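PDB 3W5M: alpha-L-rhamnosidase, which hydrolyses terminal non-reducing alpha-L-rhamnose residues from rhamnosides such as citrus flavonoids and gum arabic, and carries a calcium-dependent rhamnose-binding module. Local coordinates for residues S70-Y75 and A961-P966; P133-S138 and I237-L242; H332-R337 and G368-A373; A382-M387 and L433-T438. All blocks are in the same frame, centred on the assembly; numbering follows the deposited sequence.

Contact 1: S70-Y75 and A961-P966; sequences SVLVPY and ASLHGP
A methyl group of V71 sits over the imidazole face of H964, a CH-pi contact between residues almost nine hundred positions apart in the chain. It joins the N-terminal immunoglobulin-like domain to the type I turn from S962 to G965, which closes the hairpin of strands 955-962 and 965-974 in the C-terminal domain. CG2 of V71 lies 3.7 Å from the ring centroid of H964, displaced toward the rim over ND1 and CE1. The other branch, CG1, is anti to the backbone N (chi1 158°) and reaches L963, meeting CD1 of that leucine at 3.6 Å. CD1 of L72 approaches the same L963 CD1 at 4.1 Å. L72 and V73 both face L27, a G1 bulge in the pairing with strand 26-32. No direct hydrogen bond crosses the contact. S70 OG lies near the plane of the H964 ring, at its edge, but it is hydrogen-bonded to N987 ND2 and to a water 2.7 Å from OG; that water reaches ND1 of H964 only weakly. Within the turn, S962 OG donates to G965 O at 2.7 Å, in the carbonyl plane and on a lone pair.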
loop_
_atom_site.group_PDB
_atom_site.type_symbol
_atom_site.label_atom_id
_atom_site.label_comp_id
_atom_site.label_asym_id
_atom_site.label_seq_id
_atom_site.Cartn_x
_atom_site.Cartn_y
_atom_site.Cartn_z
ATOM N N SER A 70 -0.577 -31.564 -4.771
ATOM C CA SER A 70 -1.161 -30.976 -5.983
ATOM C C SER A 70 -1.088 -29.445 -6.010
ATOM O O SER A 70 -1.531 -28.782 -6.981
ATOM C CB SER A 70 -2.596 -31.477 -6.174
ATOM O OG SER A 70 -3.470 -31.048 -5.138
ATOM N N VAL A 71 -0.475 -28.890 -4.971
ATOM C CA VAL A 71 -0.391 -27.444 -4.797
ATOM C C VAL A 71 1.040 -27.056 -4.446
ATOM O O VAL A 71 1.660 -27.645 -3.526
ATOM C CB VAL A 71 -1.449 -26.988 -3.744
ATOM C CG1 VAL A 71 -1.108 -25.655 -3.105
ATOM C CG2 VAL A 71 -2.844 -26.961 -4.386
ATOM N N LEU A 72 1.564 -26.081 -5.186
ATOM C CA LEU A 72 2.907 -25.480 -4.959
ATOM C C LEU A 72 4.037 -26.516 -5.048
ATOM O O LEU A 72 4.956 -26.550 -4.205
ATOM C CB LEU A 72 2.968 -24.718 -3.617
ATOM C CG LEU A 72 1.989 -23.538 -3.498
ATOM C CD1 LEU A 72 1.986 -23.004 -2.066
ATOM C CD2 LEU A 72 2.367 -22.465 -4.494
ATOM N N VAL A 73 3.945 -27.372 -6.063
ATOM C CA VAL A 73 4.979 -28.391 -6.322
ATOM C C VAL A 73 6.121 -27.747 -7.101
ATOM O O VAL A 73 5.909 -27.220 -8.209
ATOM C CB VAL A 73 4.402 -29.596 -7.097
ATOM C CG1 VAL A 73 5.501 -30.635 -7.366
ATOM C CG2 VAL A 73 3.230 -30.199 -6.362
ATOM N N PRO A 74 7.349 -27.740 -6.530
ATOM C CA PRO A 74 8.445 -27.041 -7.218
ATOM C C PRO A 74 8.926 -27.735 -8.466
ATOM O O PRO A 74 9.145 -28.966 -8.480
ATOM C CB PRO A 74 9.586 -26.996 -6.186
ATOM C CG PRO A 74 9.186 -27.915 -5.092
ATOM C CD PRO A 74 7.733 -28.234 -5.189
ATOM N N TYR A 75 9.075 -26.949 -9.521
ATOM C CA TYR A 75 9.834 -27.388 -10.695
ATOM C C TYR A 75 11.141 -28.036 -10.258
ATOM O O TYR A 75 11.887 -27.454 -9.466
ATOM C CB TYR A 75 10.125 -26.208 -11.590
ATOM C CG TYR A 75 11.044 -26.544 -12.754
ATOM C CD1 TYR A 75 10.559 -27.208 -13.879
ATOM C CD2 TYR A 75 12.399 -26.191 -12.718
ATOM C CE1 TYR A 75 11.401 -27.513 -14.943
ATOM C CE2 TYR A 75 13.257 -26.495 -13.776
ATOM C CZ TYR A 75 12.756 -27.150 -14.885
ATOM O OH TYR A 75 13.592 -27.442 -15.934
ATOM N N ALA A 961 -12.098 -19.246 -2.584
ATOM C CA ALA A 961 -11.274 -19.724 -3.698
ATOM C C ALA A 961 -9.944 -20.234 -3.131
ATOM O O ALA A 961 -8.935 -19.503 -3.106
ATOM C CB ALA A 961 -11.025 -18.597 -4.694
ATOM N N SER A 962 -9.929 -21.469 -2.636
ATOM C CA SER A 962 -8.696 -22.019 -2.078
ATOM C C SER A 962 -7.733 -22.407 -3.202
ATOM O O SER A 962 -8.136 -22.497 -4.370
ATOM C CB SER A 962 -8.988 -23.232 -1.171
ATOM O OG SER A 962 -9.088 -24.411 -1.938
ATOM N N LEU A 963 -6.473 -22.699 -2.849
ATOM C CA LEU A 963 -5.508 -23.197 -3.869
ATOM C C LEU A 963 -5.921 -24.530 -4.534
ATOM O O LEU A 963 -5.597 -24.761 -5.713
ATOM C CB LEU A 963 -4.063 -23.289 -3.336
ATOM C CG LEU A 963 -3.480 -22.025 -2.679
ATOM C CD1 LEU A 963 -1.975 -22.183 -2.466
ATOM C CD2 LEU A 963 -3.755 -20.795 -3.540
ATOM N N HIS A 964 -6.667 -25.371 -3.805
ATOM C CA HIS A 964 -7.168 -26.630 -4.352
ATOM C C HIS A 964 -8.448 -26.438 -5.184
ATOM O O HIS A 964 -8.914 -27.377 -5.805
ATOM C CB HIS A 964 -7.423 -27.624 -3.233
ATOM C CG HIS A 964 -6.185 -27.993 -2.469
ATOM N ND1 HIS A 964 -5.326 -28.985 -2.883
ATOM C CD2 HIS A 964 -5.676 -27.518 -1.308
ATOM C CE1 HIS A 964 -4.334 -29.101 -2.013
ATOM N NE2 HIS A 964 -4.515 -28.212 -1.054
ATOM N N GLY A 965 -8.989 -25.221 -5.188
ATOM C CA GLY A 965 -10.244 -24.904 -5.901
ATOM C C GLY A 965 -11.323 -24.439 -4.922
ATOM O O GLY A 965 -11.057 -24.252 -3.708
ATOM N N PRO A 966 -12.559 -24.266 -5.417
ATOM C CA PRO A 966 -13.579 -23.641 -4.556
ATOM C C PRO A 966 -14.039 -24.510 -3.372
ATOM O O PRO A 966 -14.262 -25.720 -3.509
ATOM C CB PRO A 966 -14.729 -23.321 -5.528
ATOM C CG PRO A 966 -14.548 -24.269 -6.667
ATOM C CD PRO A 966 -13.079 -24.609 -6.755
HETATM O O HOH W 1 -5.332 -29.423 -6.315
#

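Contact 2: P133-S138 and I237-L242; sequences PSLEGS and ICVLVL
S138 donates a short hydrogen bond from OG to the backbone O of C238, 2.7 Å long, and this is the polar tie between the loop 133-138 and the strand 237-242. OG is anti to the backbone N (chi1 -163°), which carries it to the strand; it approaches with a C=O...OG angle of 144°, tilted 31° from the carbonyl plane. S253 OG is a second partner of this hydroxyl and also bonds C238 N. An alanine at S138 would probably leave the carbonyl of C238 without this side-chain donor and S253 without one of its partners, and remove the OG contact with CG1 of I237. The loop itself is folded by a type II turn from L135 to S138, where S138 N bonds L135 O at 3.0 Å.

The rest is van der Waals contact. L135 comes down on the strand with both methyls: CD1 meets I237 CG2 at 3.9 Å, while CD2 lies over the backbone at C238. CG2 of V239 presses up between loop atoms, 3.4 Å from S134 O and 3.8 Å from S138 CB.

All this belongs to the rhamnose-binding module CBM67, a beta-sandwich. Strand 235-244 runs between strands 171-179 and 247-252 of a four-stranded antiparallel sheet; F252 touches both S138 and V239, and W287 borders L135.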
loop_
_atom_site.group_PDB
_atom_site.type_symbol
_atom_site.label_atom_id
_atom_site.label_comp_id
_atom_site.label_asym_id
_atom_site.label_seq_id
_atom_site.Cartn_x
_atom_site.Cartn_y
_atom_site.Cartn_z
ATOM N N PRO A 133 14.638 25.952 -9.384
ATOM C CA PRO A 133 15.454 27.165 -9.324
ATOM C C PRO A 133 16.029 27.250 -7.910
ATOM O O PRO A 133 15.280 27.104 -6.962
ATOM C CB PRO A 133 14.413 28.265 -9.535
ATOM C CG PRO A 133 13.418 27.636 -10.467
ATOM C CD PRO A 133 13.359 26.178 -10.098
ATOM N N SER A 134 17.345 27.416 -7.775
ATOM C CA SER A 134 17.996 27.307 -6.469
ATOM C C SER A 134 18.401 28.660 -5.855
ATOM O O SER A 134 18.409 29.692 -6.518
ATOM C CB SER A 134 19.242 26.437 -6.575
ATOM O OG SER A 134 20.353 27.211 -6.966
ATOM N N LEU A 135 18.773 28.621 -4.590
ATOM C CA LEU A 135 19.118 29.828 -3.848
ATOM C C LEU A 135 20.611 30.142 -3.895
ATOM O O LEU A 135 21.067 31.129 -3.307
ATOM C CB LEU A 135 18.647 29.672 -2.403
ATOM C CG LEU A 135 17.126 29.557 -2.260
ATOM C CD1 LEU A 135 16.838 29.214 -0.810
ATOM C CD2 LEU A 135 16.453 30.879 -2.668
ATOM N N GLU A 136 21.369 29.307 -4.607
ATOM C CA GLU A 136 22.821 29.448 -4.737
ATOM C C GLU A 136 23.174 30.770 -5.407
ATOM O O GLU A 136 22.542 31.185 -6.377
ATOM C CB GLU A 136 23.400 28.277 -5.540
ATOM C CG GLU A 136 23.015 26.934 -4.947
ATOM C CD GLU A 136 23.849 25.763 -5.445
ATOM O OE1 GLU A 136 25.030 25.953 -5.824
ATOM O OE2 GLU A 136 23.314 24.634 -5.435
ATOM N N GLY A 137 24.171 31.447 -4.866
ATOM C CA GLY A 137 24.508 32.781 -5.348
ATOM C C GLY A 137 23.776 33.885 -4.601
ATOM O O GLY A 137 24.134 35.042 -4.747
ATOM N N SER A 138 22.767 33.540 -3.793
ATOM C CA SER A 138 22.023 34.536 -3.051
ATOM C C SER A 138 22.534 34.654 -1.613
ATOM O O SER A 138 23.418 33.891 -1.177
ATOM C CB SER A 138 20.528 34.213 -3.050
ATOM O OG SER A 138 19.828 35.378 -2.674
ATOM N N ILE A 237 15.826 35.052 2.162
ATOM C CA ILE A 237 16.677 34.902 1.006
ATOM C C ILE A 237 15.782 34.678 -0.222
ATOM O O ILE A 237 14.719 34.025 -0.111
ATOM C CB ILE A 237 17.604 33.680 1.235
ATOM C CG1 ILE A 237 18.652 33.543 0.105
ATOM C CG2 ILE A 237 16.760 32.395 1.418
ATOM C CD1 ILE A 237 19.810 32.592 0.461
ATOM N N CYS A 238 16.181 35.199 -1.384
ATOM C CA CYS A 238 15.408 34.910 -2.592
ATOM C C CYS A 238 16.280 34.929 -3.837
ATOM O O CYS A 238 17.410 35.461 -3.812
ATOM C CB CYS A 238 14.209 35.874 -2.747
ATOM S SG CYS A 238 14.663 37.544 -3.286
ATOM N N VAL A 239 15.772 34.307 -4.908
ATOM C CA VAL A 239 16.296 34.546 -6.255
ATOM C C VAL A 239 15.102 34.749 -7.182
ATOM O O VAL A 239 14.139 33.983 -7.147
ATOM C CB VAL A 239 17.165 33.391 -6.824
ATOM C CG1 VAL A 239 17.715 33.769 -8.204
ATOM C CG2 VAL A 239 18.324 33.058 -5.896
ATOM N N LEU A 240 15.189 35.788 -7.987
ATOM C CA LEU A 240 14.215 36.008 -9.053
ATOM C C LEU A 240 14.936 35.673 -10.347
ATOM O O LEU A 240 15.928 36.316 -10.694
ATOM C CB LEU A 240 13.704 37.449 -9.035
ATOM C CG LEU A 240 12.860 37.937 -10.239
ATOM C CD1 LEU A 240 11.517 37.226 -10.234
ATOM C CD2 LEU A 240 12.682 39.442 -10.126
ATOM N N VAL A 241 14.484 34.614 -11.019
ATOM C CA VAL A 241 15.096 34.192 -12.303
ATOM C C VAL A 241 14.240 34.691 -13.465
ATOM O O VAL A 241 13.077 34.360 -13.551
ATOM C CB VAL A 241 15.204 32.660 -12.415
ATOM C CG1 VAL A 241 15.724 32.263 -13.800
ATOM C CG2 VAL A 241 16.148 32.110 -11.343
ATOM N N LEU A 242 14.822 35.473 -14.350
ATOM C CA LEU A 242 14.103 35.907 -15.534
ATOM C C LEU A 242 14.707 35.192 -16.729
ATOM O O LEU A 242 15.916 35.304 -16.984
ATOM C CB LEU A 242 14.231 37.418 -15.714
ATOM C CG LEU A 242 13.733 38.416 -14.658
ATOM C CD1 LEU A 242 12.376 37.983 -14.106
ATOM C CD2 LEU A 242 14.746 38.672 -13.532
#

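Contact 3: H332-R337 and G368-A373; sequences HLNGRR and GANALA
N370 is the first side chain of 368-373 to meet the partner segment: its amide lies against that of N334, the two planes 51° apart. Its ND2 is bonded to R366 O and weakly to G368 O. Next, A371 offers its carbonyl O to the backbone N of N334 at 3.0 Å, and the same O is 3.3 Å from CD1 of L333. N334 stands at the second position of a type I' turn from L333 to R336, with left-handed backbone angles; this tight hairpin links strand 328-333 to the edge strand 336-337 of a seven-stranded antiparallel sheet, and both segments belong to the N-terminal rhamnosidase family region. An alanine in place of N334 would probably leave the N370 amide without the flat group beside it and sit less easily at the left-handed turn position. L372 forms a non-hydrogen-bonded pair with L333, and its chi2 of 66° turns CD1 to within 4.0 Å of L333 CD1. A373 then makes a hydrogen-bonded pair with H332: H332 N to A373 O spans 2.8 Å, A373 N to H332 O 2.9 Å. On the same side of the sheet CB of H332 and CB of A373 lie 4.2 Å apart.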
loop_
_atom_site.group_PDB
_atom_site.type_symbol
_atom_site.label_atom_id
_atom_site.label_comp_id
_atom_site.label_asym_id
_atom_site.label_seq_id
_atom_site.Cartn_x
_atom_site.Cartn_y
_atom_site.Cartn_z
ATOM N N HIS A 332 5.840 4.221 -22.867
ATOM C CA HIS A 332 5.059 4.326 -24.094
ATOM C C HIS A 332 5.926 3.864 -25.257
ATOM O O HIS A 332 7.143 4.101 -25.271
ATOM C CB HIS A 332 4.674 5.796 -24.314
ATOM C CG HIS A 332 3.651 6.282 -23.335
ATOM N ND1 HIS A 332 3.958 6.583 -22.019
ATOM C CD2 HIS A 332 2.315 6.462 -23.463
ATOM C CE1 HIS A 332 2.855 6.932 -21.383
ATOM N NE2 HIS A 332 1.843 6.861 -22.235
ATOM N N LEU A 333 5.305 3.201 -26.235
ATOM C CA LEU A 333 6.042 2.722 -27.404
ATOM C C LEU A 333 5.148 2.986 -28.646
ATOM O O LEU A 333 4.025 2.481 -28.712
ATOM C CB LEU A 333 6.362 1.235 -27.244
ATOM C CG LEU A 333 7.051 0.521 -28.406
ATOM C CD1 LEU A 333 8.459 1.055 -28.627
ATOM C CD2 LEU A 333 7.099 -0.975 -28.161
ATOM N N ASN A 334 5.656 3.793 -29.568
ATOM C CA ASN A 334 4.965 4.067 -30.865
ATOM C C ASN A 334 3.528 4.505 -30.660
ATOM O O ASN A 334 2.596 3.917 -31.218
ATOM C CB ASN A 334 5.039 2.835 -31.764
ATOM C CG ASN A 334 6.462 2.481 -32.138
ATOM O OD1 ASN A 334 6.828 1.297 -32.218
ATOM N ND2 ASN A 334 7.278 3.499 -32.356
ATOM N N GLY A 335 3.358 5.506 -29.797
ATOM C CA GLY A 335 2.067 6.136 -29.556
ATOM C C GLY A 335 1.063 5.381 -28.702
ATOM O O GLY A 335 -0.083 5.764 -28.656
ATOM N N ARG A 336 1.496 4.331 -28.006
ATOM C CA ARG A 336 0.616 3.477 -27.226
ATOM C C ARG A 336 1.282 3.221 -25.871
ATOM O O ARG A 336 2.453 2.841 -25.812
ATOM C CB ARG A 336 0.391 2.152 -27.966
ATOM C CG ARG A 336 -0.408 1.117 -27.202
ATOM C CD ARG A 336 -0.963 0.037 -28.131
ATOM N NE ARG A 336 -1.310 -1.187 -27.398
ATOM C CZ ARG A 336 -2.518 -1.467 -26.903
ATOM N NH1 ARG A 336 -3.530 -0.617 -27.054
ATOM N NH2 ARG A 336 -2.718 -2.604 -26.253
ATOM N N ARG A 337 0.542 3.468 -24.794
ATOM C CA ARG A 337 1.028 3.183 -23.443
ATOM C C ARG A 337 1.354 1.702 -23.296
ATOM O O ARG A 337 0.633 0.854 -23.810
ATOM C CB ARG A 337 -0.080 3.572 -22.482
ATOM C CG ARG A 337 0.354 3.891 -21.074
ATOM C CD ARG A 337 0.112 2.691 -20.223
ATOM N NE ARG A 337 -0.594 3.051 -19.004
ATOM C CZ ARG A 337 -0.344 2.495 -17.829
ATOM N NH1 ARG A 337 0.622 1.576 -17.712
ATOM N NH2 ARG A 337 -1.051 2.866 -16.773
ATOM N N GLY A 368 11.290 -0.213 -39.456
ATOM C CA GLY A 368 11.670 1.166 -39.643
ATOM C C GLY A 368 11.576 1.908 -38.329
ATOM O O GLY A 368 11.987 1.391 -37.284
ATOM N N ALA A 369 10.999 3.102 -38.381
ATOM C CA ALA A 369 11.119 4.059 -37.302
ATOM C C ALA A 369 10.216 3.743 -36.114
ATOM O O ALA A 369 9.025 3.431 -36.249
ATOM C CB ALA A 369 10.895 5.477 -37.806
ATOM N N ASN A 370 10.829 3.828 -34.941
ATOM C CA ASN A 370 10.187 3.498 -33.677
ATOM C C ASN A 370 10.529 4.587 -32.667
ATOM O O ASN A 370 11.555 5.267 -32.803
ATOM C CB ASN A 370 10.693 2.151 -33.144
ATOM C CG ASN A 370 10.176 0.964 -33.927
ATOM O OD1 ASN A 370 9.256 0.283 -33.493
ATOM N ND2 ASN A 370 10.814 0.670 -35.072
ATOM N N ALA A 371 9.661 4.777 -31.675
ATOM C CA ALA A 371 9.967 5.664 -30.554
ATOM C C ALA A 371 9.621 4.945 -29.228
ATOM O O ALA A 371 8.555 4.356 -29.087
ATOM C CB ALA A 371 9.163 6.949 -30.671
ATOM N N LEU A 372 10.543 4.999 -28.275
ATOM C CA LEU A 372 10.289 4.492 -26.919
ATOM C C LEU A 372 10.347 5.721 -26.004
ATOM O O LEU A 372 11.168 6.609 -26.191
ATOM C CB LEU A 372 11.318 3.423 -26.540
ATOM C CG LEU A 372 11.190 2.801 -25.152
ATOM C CD1 LEU A 372 9.913 1.998 -25.058
ATOM C CD2 LEU A 372 12.408 1.919 -24.871
ATOM N N ALA A 373 9.440 5.805 -25.036
ATOM C CA ALA A 373 9.307 7.036 -24.282
ATOM C C ALA A 373 8.854 6.707 -22.868
ATOM O O ALA A 373 8.230 5.678 -22.670
ATOM C CB ALA A 373 8.281 7.920 -24.930
#

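Contact 4: A382-M387 and L433-T438; sequences AGNVGM and LLSGET
N384 and L434 mark the closest approach of the two backbones, their CA atoms 6.3 Å apart; 382-387 is an irregular loop, while 433-435 take helical backbone angles for less than one regular turn, and no backbone hydrogen bond joins the segments directly. A water bridges them, 2.9 Å from N384 O and accepting from L433 N at 3.0 Å. L434 carries the side-chain contact. Its chi1 (-53°) turns CG anti to the carbonyl carbon and the extended chi2 (180°) sends CD1 into the bend of the loop, 3.8 Å from N384 CB and only 3.3 Å from G386 O, a methyl set closely against a carbonyl. G386 adopts a positive phi, which favours glycine, where the loop bends.

Residues 433-435 connect strand 428-432 to strand 436-440, a beta hairpin at the edge of a large mixed sheet, and the loop 382-387 folds over the connection. D432 anchors both sides: OD1 accepts from N384 N, while OD2 accepts from L434 N, closing an Asx turn, and also from S435 N. The L434 side chain also touches R637 and lies about 4 Å from the side chain of D635, which binds rhamnose. M387 touches E636, the likely proton donor. N384 ND2 makes a weak hydrogen bond to S435 OG, 3.3 Å long with an N-H...O angle of 125°.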
loop_
_atom_site.group_PDB
_atom_site.type_symbol
_atom_site.label_atom_id
_atom_site.label_comp_id
_atom_site.label_asym_id
_atom_site.label_seq_id
_atom_site.Cartn_x
_atom_site.Cartn_y
_atom_site.Cartn_z
ATOM N N ALA A 382 12.064 9.509 -4.141
ATOM C CA ALA A 382 12.524 10.901 -4.005
ATOM C C ALA A 382 11.438 11.877 -3.528
ATOM O O ALA A 382 11.741 12.997 -3.148
ATOM C CB ALA A 382 13.155 11.372 -5.318
ATOM N N GLY A 383 10.173 11.454 -3.514
ATOM C CA GLY A 383 9.091 12.362 -3.131
ATOM C C GLY A 383 8.767 12.246 -1.654
ATOM O O GLY A 383 9.447 11.497 -0.920
ATOM N N ASN A 384 7.771 13.018 -1.190
ATOM C CA ASN A 384 7.347 12.914 0.230
ATOM C C ASN A 384 6.940 11.489 0.624
ATOM O O ASN A 384 6.220 10.810 -0.108
ATOM C CB ASN A 384 6.188 13.862 0.541
ATOM C CG ASN A 384 6.580 15.313 0.450
ATOM O OD1 ASN A 384 7.679 15.708 0.877
ATOM N ND2 ASN A 384 5.670 16.136 -0.115
ATOM N N VAL A 385 7.371 11.041 1.801
ATOM C CA VAL A 385 7.073 9.696 2.278
ATOM C C VAL A 385 6.685 9.890 3.735
ATOM O O VAL A 385 7.441 10.508 4.504
ATOM C CB VAL A 385 8.311 8.771 2.195
ATOM C CG1 VAL A 385 8.077 7.460 2.937
ATOM C CG2 VAL A 385 8.701 8.508 0.745
ATOM N N GLY A 386 5.504 9.389 4.088
ATOM C CA GLY A 386 4.971 9.505 5.463
ATOM C C GLY A 386 5.033 10.934 5.994
ATOM O O GLY A 386 4.721 11.892 5.284
ATOM N N MET A 387 5.447 11.073 7.255
ATOM C CA MET A 387 5.558 12.392 7.869
ATOM C C MET A 387 7.014 12.902 7.865
ATOM O O MET A 387 7.423 13.748 8.682
ATOM C CB MET A 387 4.862 12.389 9.252
ATOM C CG MET A 387 4.929 11.097 10.057
ATOM S SD MET A 387 3.936 9.623 9.634
ATOM C CE MET A 387 4.413 8.621 11.051
ATOM N N LEU A 433 3.325 11.620 -4.128
ATOM C CA LEU A 433 2.309 10.656 -3.693
ATOM C C LEU A 433 1.353 11.276 -2.691
ATOM O O LEU A 433 0.147 10.990 -2.709
ATOM C CB LEU A 433 2.967 9.405 -3.099
ATOM C CG LEU A 433 3.744 8.581 -4.124
ATOM C CD1 LEU A 433 4.595 7.539 -3.394
ATOM C CD2 LEU A 433 2.820 7.915 -5.150
ATOM N N LEU A 434 1.898 12.091 -1.801
ATOM C CA LEU A 434 1.092 12.736 -0.767
ATOM C C LEU A 434 0.462 14.083 -1.171
ATOM O O LEU A 434 -0.701 14.354 -0.845
ATOM C CB LEU A 434 1.919 12.913 0.506
ATOM C CG LEU A 434 2.598 11.654 1.061
ATOM C CD1 LEU A 434 3.356 12.052 2.319
ATOM C CD2 LEU A 434 1.616 10.529 1.358
ATOM N N SER A 435 1.222 14.919 -1.870
ATOM C CA SER A 435 0.767 16.278 -2.132
ATOM C C SER A 435 -0.220 16.326 -3.276
ATOM O O SER A 435 -1.127 17.187 -3.295
ATOM C CB SER A 435 1.951 17.187 -2.444
ATOM O OG SER A 435 2.841 17.187 -1.349
ATOM N N GLY A 436 -0.045 15.415 -4.233
ATOM C CA GLY A 436 -0.891 15.327 -5.438
ATOM C C GLY A 436 -0.106 15.630 -6.709
ATOM O O GLY A 436 1.120 15.756 -6.696
ATOM N N GLU A 437 -0.819 15.772 -7.814
ATOM C CA GLU A 437 -0.167 16.002 -9.083
ATOM C C GLU A 437 -0.714 17.296 -9.684
ATOM O O GLU A 437 -1.896 17.580 -9.536
ATOM C CB GLU A 437 -0.449 14.792 -10.003
ATOM C CG GLU A 437 0.317 14.810 -11.329
ATOM C CD GLU A 437 -0.086 13.669 -12.264
ATOM O OE1 GLU A 437 0.346 12.529 -12.025
ATOM O OE2 GLU A 437 -0.799 13.928 -13.260
ATOM N N THR A 438 0.146 18.041 -10.360
ATOM C CA THR A 438 -0.208 19.313 -10.987
ATOM C C THR A 438 0.136 19.120 -12.442
ATOM O O THR A 438 1.252 18.737 -12.774
ATOM C CB THR A 438 0.582 20.467 -10.334
ATOM O OG1 THR A 438 0.258 20.519 -8.941
ATOM C CG2 THR A 438 0.242 21.823 -10.977
HETATM O O HOH W 2 5.947 10.856 -2.998
#

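Contact 4 is the one beside the catalytic pocket: its loop residue G386 lies about 5 Å from the side chain of E636. Contact 2 belongs to the separate rhamnose-binding module, where the I237 side chain is about 13 Å from the calcium ion and about 7 Å from the W203 side chain of that second sugar site; the centres of contacts 2 and 4 are 24 Å apart. Contact 3 falls in the same family region as contact 4, nearest atoms about 11 Å away, but far from either site. Contact 1 joins the N-terminal and C-terminal domains and so spans the other three in sequence; its centre is 62 Å from that of contact 2, across the molecule.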